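Putative uncharacterized protein (Enterobacter cloacae, PDB 4HFK) probably serves as the immunity protein of a type VI secretion system, binding a cognate amidase effector and neutralising it. Local coordinates at residues F9-I14 and A47-A52; Q13-W18 and E53-A58; R22-I27 and Y78-C83. All blocks are in the same frame, centred on the assembly; numbering follows the deposited sequence. Where two conformers were deposited one is given.

Interaction 1 (F9-I14 and A47-A52). With SO4 (sulfate ion), chain E.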
loop_
_atom_site.group_PDB
_atom_site.type_symbol
_atom_site.label_atom_id
_atom_site.label_comp_id
_atom_site.label_asym_id
_atom_site.label_seq_id
_atom_site.Cartn_x
_atom_site.Cartn_y
_atom_site.Cartn_z
ATOM N N PHE B 9 9.435 -7.680 -8.963
ATOM C CA PHE B 9 8.446 -8.288 -8.070
ATOM C C PHE B 9 7.978 -9.609 -8.680
ATOM O O PHE B 9 8.084 -9.811 -9.889
ATOM C CB PHE B 9 7.233 -7.360 -7.886
ATOM C CG PHE B 9 7.540 -6.087 -7.133
ATOM C CD1 PHE B 9 7.132 -5.935 -5.818
ATOM C CD2 PHE B 9 8.234 -5.050 -7.737
ATOM C CE1 PHE B 9 7.417 -4.774 -5.109
ATOM C CE2 PHE B 9 8.522 -3.881 -7.031
ATOM C CZ PHE B 9 8.106 -3.745 -5.721
ATOM N N SER B 10 7.448 -10.510 -7.857
ATOM C CA SER B 10 6.890 -11.754 -8.384
ATOM C C SER B 10 5.531 -11.455 -9.007
ATOM O O SER B 10 4.939 -10.403 -8.734
ATOM C CB SER B 10 6.683 -12.755 -7.254
ATOM O OG SER B 10 5.602 -12.347 -6.422
ATOM N N GLN B 11 5.020 -12.386 -9.811
ATOM C CA GLN B 11 3.695 -12.224 -10.415
ATOM C C GLN B 11 2.608 -12.149 -9.350
ATOM O O GLN B 11 1.615 -11.427 -9.501
ATOM C CB GLN B 11 3.419 -13.357 -11.412
ATOM C CG GLN B 11 4.098 -13.124 -12.774
ATOM C CD GLN B 11 3.477 -11.948 -13.528
ATOM O OE1 GLN B 11 2.257 -11.772 -13.515
ATOM N NE2 GLN B 11 4.309 -11.135 -14.176
ATOM N N GLN B 12 2.797 -12.893 -8.264
ATOM C CA GLN B 12 1.848 -12.882 -7.158
ATOM C C GLN B 12 1.793 -11.503 -6.522
ATOM O O GLN B 12 0.716 -10.941 -6.309
ATOM C CB GLN B 12 2.250 -13.919 -6.108
ATOM C CG GLN B 12 2.285 -15.325 -6.655
ATOM C CD GLN B 12 0.939 -15.732 -7.173
ATOM O OE1 GLN B 12 0.744 -15.930 -8.374
ATOM N NE2 GLN B 12 -0.015 -15.847 -6.266
ATOM N N GLN B 13 2.968 -10.965 -6.215
ATOM C CA GLN B 13 3.059 -9.642 -5.598
ATOM C C GLN B 13 2.503 -8.559 -6.512
ATOM O O GLN B 13 1.912 -7.584 -6.042
ATOM C CB GLN B 13 4.517 -9.320 -5.248
ATOM C CG GLN B 13 5.081 -10.198 -4.136
ATOM C CD GLN B 13 6.601 -10.197 -4.116
ATOM O OE1 GLN B 13 7.252 -9.658 -5.032
ATOM N NE2 GLN B 13 7.176 -10.794 -3.079
ATOM N N ILE B 14 2.715 -8.724 -7.815
ATOM C CA ILE B 14 2.189 -7.767 -8.789
ATOM C C ILE B 14 0.656 -7.716 -8.702
ATOM O O ILE B 14 0.058 -6.635 -8.670
ATOM C CB ILE B 14 2.674 -8.096 -10.216
ATOM C CG1 ILE B 14 4.149 -7.697 -10.370
ATOM C CG2 ILE B 14 1.842 -7.348 -11.269
ATOM C CD1 ILE B 14 4.819 -8.296 -11.590
ATOM N N ALA B 47 2.048 -4.985 -15.876
ATOM C CA ALA B 47 3.138 -5.897 -15.514
ATOM C C ALA B 47 2.638 -7.328 -15.320
ATOM O O ALA B 47 3.360 -8.290 -15.584
ATOM C CB ALA B 47 3.835 -5.415 -14.253
ATOM N N SER B 48 1.402 -7.469 -14.861
ATOM C CA SER B 48 0.830 -8.802 -14.666
ATOM C C SER B 48 0.701 -9.558 -15.991
ATOM O O SER B 48 0.577 -8.949 -17.069
ATOM C CB SER B 48 -0.540 -8.689 -13.994
ATOM O OG SER B 48 -1.085 -9.967 -13.706
ATOM N N ASN B 49 0.734 -10.886 -15.907
ATOM C CA ASN B 49 0.418 -11.732 -17.055
ATOM C C ASN B 49 -0.953 -12.404 -16.952
ATOM O O ASN B 49 -1.303 -13.244 -17.780
ATOM C CB ASN B 49 1.519 -12.779 -17.256
ATOM C CG ASN B 49 2.835 -12.150 -17.691
ATOM O OD1 ASN B 49 2.848 -11.156 -18.423
ATOM N ND2 ASN B 49 3.946 -12.719 -17.231
ATOM N N LEU B 50 -1.734 -12.028 -15.942
ATOM C CA LEU B 50 -3.042 -12.647 -15.726
ATOM C C LEU B 50 -4.095 -12.100 -16.697
ATOM O O LEU B 50 -3.992 -10.956 -17.147
ATOM C CB LEU B 50 -3.492 -12.445 -14.275
ATOM C CG LEU B 50 -2.721 -13.249 -13.222
ATOM C CD1 LEU B 50 -3.159 -12.848 -11.822
ATOM C CD2 LEU B 50 -2.914 -14.759 -13.436
ATOM N N PRO B 51 -5.099 -12.927 -17.047
ATOM C CA PRO B 51 -6.209 -12.483 -17.905
ATOM C C PRO B 51 -7.041 -11.391 -17.239
ATOM O O PRO B 51 -7.081 -11.300 -16.002
ATOM C CB PRO B 51 -7.074 -13.745 -18.053
ATOM C CG PRO B 51 -6.097 -14.904 -17.855
ATOM C CD PRO B 51 -5.140 -14.382 -16.789
ATOM N N ALA B 52 -7.716 -10.585 -18.053
ATOM C CA ALA B 52 -8.553 -9.499 -17.550
ATOM C C ALA B 52 -9.573 -9.967 -16.524
ATOM O O ALA B 52 -9.805 -9.293 -15.508
ATOM C CB ALA B 52 -9.261 -8.822 -18.706
HETATM S S SO4 E . 0.154 -16.810 -2.824
HETATM O O1 SO4 E . -1.169 -16.355 -2.375
HETATM O O2 SO4 E . 0.855 -15.680 -3.463
HETATM O O3 SO4 E . 0.934 -17.274 -1.669
HETATM O O4 SO4 E . 0.025 -17.923 -3.768
HETATM O O HOH W 1 0.261 -11.207 -11.839
#
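Gln11 and Asn49 lay their side-chain amides almost flat on one another, with planes only 7° apart, although the two side chains cross at about a right angle. The nitrogens Gln11 NE2 and Asn49 ND2, both donors, lie 3.5 Å apart without bonding; the stack accompanies a grip by Gln11 on the backbone opposite. Its chi2 (-68°) turns CD, and the amide lies at the end of helix 31-47. There Gln11 OE1 accepts from Asn49 N at 3.0 Å, the donor tilted from the carbonyl plane, and Gln11 NE2 makes a weak bond of 3.3 Å to Ala47 O. A water adds a third link: it donates to Gln11 O and to Gln11 OE1 and accepts from Ser48 OG. That hydroxyl in turn accepts from Leu50 N at 3.1 Å, an ST turn that shapes the loop. Beneath this polar layer Ile14 is buried, its CG2 3.9 Å from Ser48 CB and its CD1 4.0 Å from Ala47 CB. Ser10 and Gln13 form a capping box at the start of the helix, Gln13 N donating to Ser10 OG at 3.0 Å and Ser10 N to Gln13 OE1. Asn49 OD1 is hydrogen-bonded to a basic side chain of another protein. The contact thus ties the first turn of helix 11-27 to the loop joining helices 31-47 and 52-66, with Phe9 against Trp44 and Leu50 against Phe55.

Interaction 2 (Q13-W18 and E53-A58)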
loop_
_atom_site.group_PDB
_atom_site.type_symbol
_atom_site.label_atom_id
_atom_site.label_comp_id
_atom_site.label_asym_id
_atom_site.label_seq_id
_atom_site.Cartn_x
_atom_site.Cartn_y
_atom_site.Cartn_z
ATOM N N GLN B 13 2.968 -10.965 -6.215
ATOM C CA GLN B 13 3.059 -9.642 -5.598
ATOM C C GLN B 13 2.503 -8.559 -6.512
ATOM O O GLN B 13 1.912 -7.584 -6.042
ATOM C CB GLN B 13 4.517 -9.320 -5.248
ATOM C CG GLN B 13 5.081 -10.198 -4.136
ATOM C CD GLN B 13 6.601 -10.197 -4.116
ATOM O OE1 GLN B 13 7.252 -9.658 -5.032
ATOM N NE2 GLN B 13 7.176 -10.794 -3.079
ATOM N N ILE B 14 2.715 -8.724 -7.815
ATOM C CA ILE B 14 2.189 -7.767 -8.789
ATOM C C ILE B 14 0.656 -7.716 -8.702
ATOM O O ILE B 14 0.058 -6.635 -8.670
ATOM C CB ILE B 14 2.674 -8.096 -10.216
ATOM C CG1 ILE B 14 4.149 -7.697 -10.370
ATOM C CG2 ILE B 14 1.842 -7.348 -11.269
ATOM C CD1 ILE B 14 4.819 -8.296 -11.590
ATOM N N PHE B 15 0.019 -8.880 -8.617
ATOM C CA PHE B 15 -1.430 -8.932 -8.472
ATOM C C PHE B 15 -1.891 -8.385 -7.112
ATOM O O PHE B 15 -2.854 -7.605 -7.031
ATOM C CB PHE B 15 -1.946 -10.361 -8.691
ATOM C CG PHE B 15 -3.440 -10.436 -8.849
ATOM C CD1 PHE B 15 -4.047 -10.006 -10.026
ATOM C CD2 PHE B 15 -4.235 -10.928 -7.829
ATOM C CE1 PHE B 15 -5.418 -10.064 -10.184
ATOM C CE2 PHE B 15 -5.621 -10.989 -7.978
ATOM C CZ PHE B 15 -6.214 -10.560 -9.156
ATOM N N GLU B 16 -1.210 -8.783 -6.040
ATOM C CA GLU B 16 -1.511 -8.244 -4.708
ATOM C C GLU B 16 -1.446 -6.715 -4.673
ATOM O O GLU B 16 -2.313 -6.060 -4.100
ATOM C CB GLU B 16 -0.544 -8.820 -3.663
ATOM C CG GLU B 16 -0.795 -10.298 -3.352
ATOM C CD GLU B 16 0.408 -10.980 -2.703
ATOM O OE1 GLU B 16 1.431 -10.296 -2.438
ATOM O OE2 GLU B 16 0.327 -12.205 -2.467
ATOM N N ASN B 17 -0.403 -6.159 -5.269
ATOM C CA ASN B 17 -0.226 -4.717 -5.297
ATOM C C ASN B 17 -1.293 -4.033 -6.147
ATOM O O ASN B 17 -1.775 -2.957 -5.785
ATOM C CB ASN B 17 1.201 -4.365 -5.749
ATOM C CG ASN B 17 2.251 -4.866 -4.755
ATOM O OD1 ASN B 17 1.916 -5.176 -3.609
ATOM N ND2 ASN B 17 3.511 -4.961 -5.192
ATOM N N TRP B 18 -1.686 -4.660 -7.255
ATOM C CA TRP B 18 -2.841 -4.173 -8.000
ATOM C C TRP B 18 -4.059 -4.085 -7.083
ATOM O O TRP B 18 -4.720 -3.036 -7.004
ATOM C CB TRP B 18 -3.163 -5.056 -9.214
ATOM C CG TRP B 18 -4.345 -4.515 -10.018
ATOM C CD1 TRP B 18 -4.304 -3.569 -11.012
ATOM C CD2 TRP B 18 -5.732 -4.870 -9.861
ATOM N NE1 TRP B 18 -5.579 -3.330 -11.495
ATOM C CE2 TRP B 18 -6.468 -4.116 -10.809
ATOM C CE3 TRP B 18 -6.417 -5.768 -9.036
ATOM C CZ2 TRP B 18 -7.862 -4.223 -10.933
ATOM C CZ3 TRP B 18 -7.797 -5.880 -9.168
ATOM C CH2 TRP B 18 -8.503 -5.107 -10.113
ATOM N N GLU B 53 -10.175 -11.123 -16.799
ATOM C CA GLU B 53 -11.243 -11.693 -15.973
ATOM C C GLU B 53 -10.833 -11.799 -14.500
ATOM O O GLU B 53 -11.658 -11.616 -13.602
ATOM C CB GLU B 53 -11.610 -13.086 -16.513
ATOM C CG GLU B 53 -12.887 -13.686 -15.946
ATOM C CD GLU B 53 -13.068 -15.149 -16.336
ATOM O OE1 GLU B 53 -12.190 -15.691 -17.046
ATOM O OE2 GLU B 53 -14.082 -15.755 -15.926
ATOM N N ASN B 54 -9.562 -12.105 -14.249
ATOM C CA ASN B 54 -9.071 -12.184 -12.869
ATOM C C ASN B 54 -9.224 -10.851 -12.146
ATOM O O ASN B 54 -9.630 -10.800 -10.980
ATOM C CB ASN B 54 -7.607 -12.643 -12.827
ATOM C CG ASN B 54 -7.434 -14.057 -13.328
ATOM O OD1 ASN B 54 -7.938 -14.402 -14.396
ATOM N ND2 ASN B 54 -6.743 -14.898 -12.549
ATOM N N PHE B 55 -8.913 -9.774 -12.858
ATOM C CA PHE B 55 -9.011 -8.427 -12.310
ATOM C C PHE B 55 -10.471 -7.997 -12.139
ATOM O O PHE B 55 -10.827 -7.348 -11.143
ATOM C CB PHE B 55 -8.242 -7.451 -13.213
ATOM C CG PHE B 55 -6.764 -7.745 -13.287
ATOM C CD1 PHE B 55 -5.885 -7.164 -12.380
ATOM C CD2 PHE B 55 -6.259 -8.617 -14.244
ATOM C CE1 PHE B 55 -4.526 -7.439 -12.436
ATOM C CE2 PHE B 55 -4.899 -8.898 -14.299
ATOM C CZ PHE B 55 -4.037 -8.317 -13.394
ATOM N N GLU B 56 -11.311 -8.371 -13.106
ATOM C CA GLU B 56 -12.744 -8.076 -13.039
ATOM C C GLU B 56 -13.374 -8.735 -11.816
ATOM O O GLU B 56 -14.084 -8.085 -11.054
ATOM C CB GLU B 56 -13.458 -8.539 -14.320
ATOM C CG GLU B 56 -12.920 -7.899 -15.603
ATOM C CD GLU B 56 -13.509 -8.517 -16.855
ATOM O OE1 GLU B 56 -14.491 -9.289 -16.743
ATOM O OE2 GLU B 56 -12.986 -8.233 -17.954
ATOM N N LYS B 57 -13.110 -10.024 -11.624
ATOM C CA LYS B 57 -13.623 -10.727 -10.446
ATOM C C LYS B 57 -13.035 -10.173 -9.148
ATOM O O LYS B 57 -13.745 -10.020 -8.155
ATOM C CB LYS B 57 -13.338 -12.226 -10.549
ATOM C CG LYS B 57 -14.069 -12.906 -11.707
ATOM C CD LYS B 57 -13.870 -14.415 -11.665
ATOM C CE LYS B 57 -14.615 -15.104 -12.800
ATOM N NZ LYS B 57 -14.349 -16.572 -12.799
ATOM N N ALA B 58 -11.740 -9.863 -9.160
ATOM C CA ALA B 58 -11.075 -9.318 -7.980
ATOM C C ALA B 58 -11.711 -8.007 -7.531
ATOM O O ALA B 58 -11.818 -7.731 -6.335
ATOM C CB ALA B 58 -9.586 -9.121 -8.250
#
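An aromatic cluster of Phe15, Trp18 and Phe55 packs helix 11-27 against helix 52-66 inside this all-helical fold. The two short helical segments run in roughly the same direction, crossing at -39°, and their axes stay 11.7 Å apart at closest approach, a spacing filled by rings. Phe55 is the middle member and uses two different surfaces. One face of its ring receives the edge of Phe15 in a T-shaped pair, with centroids 5.0 Å apart and planes at 63°; Phe15 CE1 lies above that face, offset toward the rim. The edge of Phe55 points into a face of Trp18, forming a second T-shaped pair whose planes stand at 83°. Phe55 CD1 is the atom that leads, 3.4 Å from Trp18 CD2 and over the centre of the indole. Further back along the same side chain, Phe55 CB makes a CH-pi contact with the six-membered ring of Trp18. Both rings of helix 11-27 extend from side chains with CG anti to the backbone N; Phe15 reaches a face of Phe55 and Trp18 its edge. Ala58 CB, one turn on, meets both, lying 3.8 Å from Phe15 CZ and 3.8 Å from Trp18 CZ3. Trp18 also packs on Ala41 and Trp44 of helix 31-47, while Asn54 ND2 hydrogen-bonds Leu95 O and Ser97 O of the C-terminal tail. Backbone oxygens touch the rings too: Phe55 O lies 3.4 Å from Trp18 CH2, and Asn54 O meets the edge of Phe15, 3.9 Å from its CZ.

Interaction 3 (R22-I27 and Y78-C83)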
loop_
_atom_site.group_PDB
_atom_site.type_symbol
_atom_site.label_atom_id
_atom_site.label_comp_id
_atom_site.label_asym_id
_atom_site.label_seq_id
_atom_site.Cartn_x
_atom_site.Cartn_y
_atom_site.Cartn_z
ATOM N N ARG B 22 -5.745 -0.540 -5.890
ATOM C CA ARG B 22 -7.138 -0.336 -6.253
ATOM C C ARG B 22 -8.040 -0.158 -5.016
ATOM O O ARG B 22 -8.972 0.657 -5.026
ATOM C CB ARG B 22 -7.626 -1.491 -7.119
ATOM C CG ARG B 22 -9.068 -1.367 -7.496
ATOM C CD ARG B 22 -9.277 -1.748 -8.946
ATOM N NE ARG B 22 -10.685 -1.627 -9.309
ATOM C CZ ARG B 22 -11.182 -0.624 -10.026
ATOM N NH1 ARG B 22 -10.381 0.335 -10.476
ATOM N NH2 ARG B 22 -12.475 -0.598 -10.305
ATOM N N CYS B 23 -7.771 -0.911 -3.951
ATOM C CA CYS B 23 -8.512 -0.705 -2.705
ATOM C C CYS B 23 -8.311 0.708 -2.170
ATOM O O CYS B 23 -9.270 1.365 -1.762
ATOM C CB CYS B 23 -8.074 -1.692 -1.625
ATOM S SG CYS B 23 -8.717 -3.329 -1.804
ATOM N N ILE B 24 -7.061 1.161 -2.155
ATOM C CA ILE B 24 -6.742 2.518 -1.708
ATOM C C ILE B 24 -7.551 3.538 -2.499
ATOM O O ILE B 24 -8.080 4.492 -1.930
ATOM C CB ILE B 24 -5.238 2.808 -1.835
ATOM C CG1 ILE B 24 -4.466 1.960 -0.816
ATOM C CG2 ILE B 24 -4.951 4.285 -1.595
ATOM C CD1 ILE B 24 -2.962 1.974 -0.995
ATOM N N GLY B 25 -7.672 3.313 -3.806
ATOM C CA GLY B 25 -8.446 4.185 -4.669
ATOM C C GLY B 25 -9.917 4.215 -4.295
ATOM O O GLY B 25 -10.574 5.254 -4.402
ATOM N N LYS B 26 -10.442 3.076 -3.858
ATOM C CA LYS B 26 -11.839 2.994 -3.466
ATOM C C LYS B 26 -12.132 3.639 -2.113
ATOM O O LYS B 26 -13.243 4.107 -1.896
ATOM C CB LYS B 26 -12.310 1.533 -3.448
ATOM C CG LYS B 26 -12.422 0.908 -4.829
ATOM C CD LYS B 26 -13.011 -0.494 -4.741
ATOM C CE LYS B 26 -13.012 -1.158 -6.113
ATOM N NZ LYS B 26 -13.713 -0.322 -7.136
ATOM N N ILE B 27 -11.162 3.648 -1.197
ATOM C CA ILE B 27 -11.409 4.211 0.139
ATOM C C ILE B 27 -10.926 5.655 0.303
ATOM O O ILE B 27 -11.267 6.322 1.276
ATOM C CB ILE B 27 -10.803 3.356 1.282
ATOM C CG1 ILE B 27 -9.318 3.073 1.042
ATOM C CG2 ILE B 27 -11.552 2.053 1.432
ATOM C CD1 ILE B 27 -8.388 3.929 1.853
ATOM N N TYR B 78 -8.884 2.240 10.027
ATOM C CA TYR B 78 -7.769 1.375 9.601
ATOM C C TYR B 78 -7.948 0.791 8.194
ATOM O O TYR B 78 -7.576 -0.361 7.939
ATOM C CB TYR B 78 -7.550 0.242 10.617
ATOM C CG TYR B 78 -6.964 0.719 11.930
ATOM C CD1 TYR B 78 -5.631 0.492 12.236
ATOM C CD2 TYR B 78 -7.739 1.415 12.846
ATOM C CE1 TYR B 78 -5.083 0.933 13.435
ATOM C CE2 TYR B 78 -7.209 1.863 14.047
ATOM C CZ TYR B 78 -5.879 1.618 14.339
ATOM O OH TYR B 78 -5.349 2.073 15.538
ATOM N N GLN B 79 -8.509 1.590 7.287
ATOM C CA GLN B 79 -8.745 1.143 5.916
ATOM C C GLN B 79 -7.467 0.856 5.135
ATOM O O GLN B 79 -7.445 -0.042 4.293
ATOM C CB GLN B 79 -9.602 2.168 5.165
ATOM C CG GLN B 79 -10.862 2.532 5.938
ATOM C CD GLN B 79 -12.127 2.391 5.119
ATOM O OE1 GLN B 79 -12.724 1.316 5.054
ATOM N NE2 GLN B 79 -12.545 3.483 4.490
ATOM N N ILE B 80 -6.408 1.618 5.405
ATOM C CA ILE B 80 -5.144 1.423 4.695
ATOM C C ILE B 80 -4.603 0.030 5.011
ATOM O O ILE B 80 -4.168 -0.710 4.111
ATOM C CB ILE B 80 -4.105 2.502 5.073
ATOM C CG1 ILE B 80 -4.476 3.841 4.427
ATOM C CG2 ILE B 80 -2.694 2.076 4.653
ATOM C CD1 ILE B 80 -4.422 3.824 2.896
ATOM N N LEU B 81 -4.656 -0.342 6.287
ATOM C CA LEU B 81 -4.271 -1.694 6.673
ATOM C C LEU B 81 -5.210 -2.702 6.018
ATOM O O LEU B 81 -4.757 -3.712 5.477
ATOM C CB LEU B 81 -4.278 -1.866 8.198
ATOM C CG LEU B 81 -3.298 -2.946 8.708
ATOM C CD1 LEU B 81 -2.957 -2.707 10.164
ATOM C CD2 LEU B 81 -3.886 -4.319 8.565
ATOM N N LYS B 82 -6.513 -2.424 6.058
ATOM C CA LYS B 82 -7.501 -3.318 5.438
ATOM C C LYS B 82 -7.200 -3.589 3.958
ATOM O O LYS B 82 -7.365 -4.718 3.483
ATOM C CB LYS B 82 -8.932 -2.767 5.590
ATOM C CG LYS B 82 -10.019 -3.745 5.113
ATOM C CD LYS B 82 -11.394 -3.089 4.944
ATOM C CE LYS B 82 -11.746 -2.161 6.092
ATOM N NZ LYS B 82 -12.952 -1.325 5.776
ATOM N N CYS B 83 -6.758 -2.564 3.230
ATOM C CA CYS B 83 -6.379 -2.756 1.829
ATOM C C CYS B 83 -5.328 -3.876 1.682
ATOM O O CYS B 83 -5.377 -4.672 0.741
ATOM C CB CYS B 83 -5.842 -1.450 1.229
ATOM S SG CYS B 83 -7.070 -0.088 1.146
#
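Helical segments 22-27 and 79-83 run nearly antiparallel, at 151°, with axes 9.2 Å apart at closest approach. The backbones come nearest at Cys23 and Cys83, whose CA atoms are 5.4 Å apart, and diverge toward Ile27 and Gln79. Cys83 SG sits centrally: it rests 3.4 Å from Cys23 CB and 3.5 Å from Ile24 N, and meets the CG1 atoms of both Ile24 and Ile27; the two sulfurs are too far apart for a disulfide, so the cysteines join by packing. Ile80 CD1 extends the apolar patch, 4.1 Å from Ile27 CD1 and slightly farther from Ile24 CG1. Ile27 carries CG1 between its backbone N and carbonyl carbon (chi1 53°), which brings that atom to Cys83 SG while CG2 faces the Gln79 amide. There Gln79 NE2 lies 3.5 Å from Ile27 CG2. At the other amide atom, Gln79 OE1 accepts from Lys82 NZ at 2.7 Å in the carbonyl plane, which helps fix the turn of the amide. Lys82 NZ also donates to Leu66 O and Gln68 O. Asp36 of a second copy of the protein accepts from Gln79 N and Ile80 N, and Ile24 packs on Ile24 of that copy. This is antiparallel helix-on-helix packing within an all-helical fold, placed where the two subunits meet.

All three contacts use helix 11-27, one after another along its length. Interactions 1 and 2 are neighbours that touch, Leu50 packing on Phe15 and Ser48 on Phe55, whereas interaction 3 lies on the opposite side of the chain's centre, about 20 Å from interaction 1, centre to centre. Interaction 1 is partly buried and mainly polar, the Gln11 amide holding backbone at and just after the end of helix 31-47 and a water bridging to a serine hydroxyl. Interaction 2 is buried and aromatic, joining helix 52-66 at a moderate angle. Interaction 3, also buried, replaces rings with sulfur and branched aliphatic groups, has closer, nearly antiparallel segment axes, and borders the second subunit.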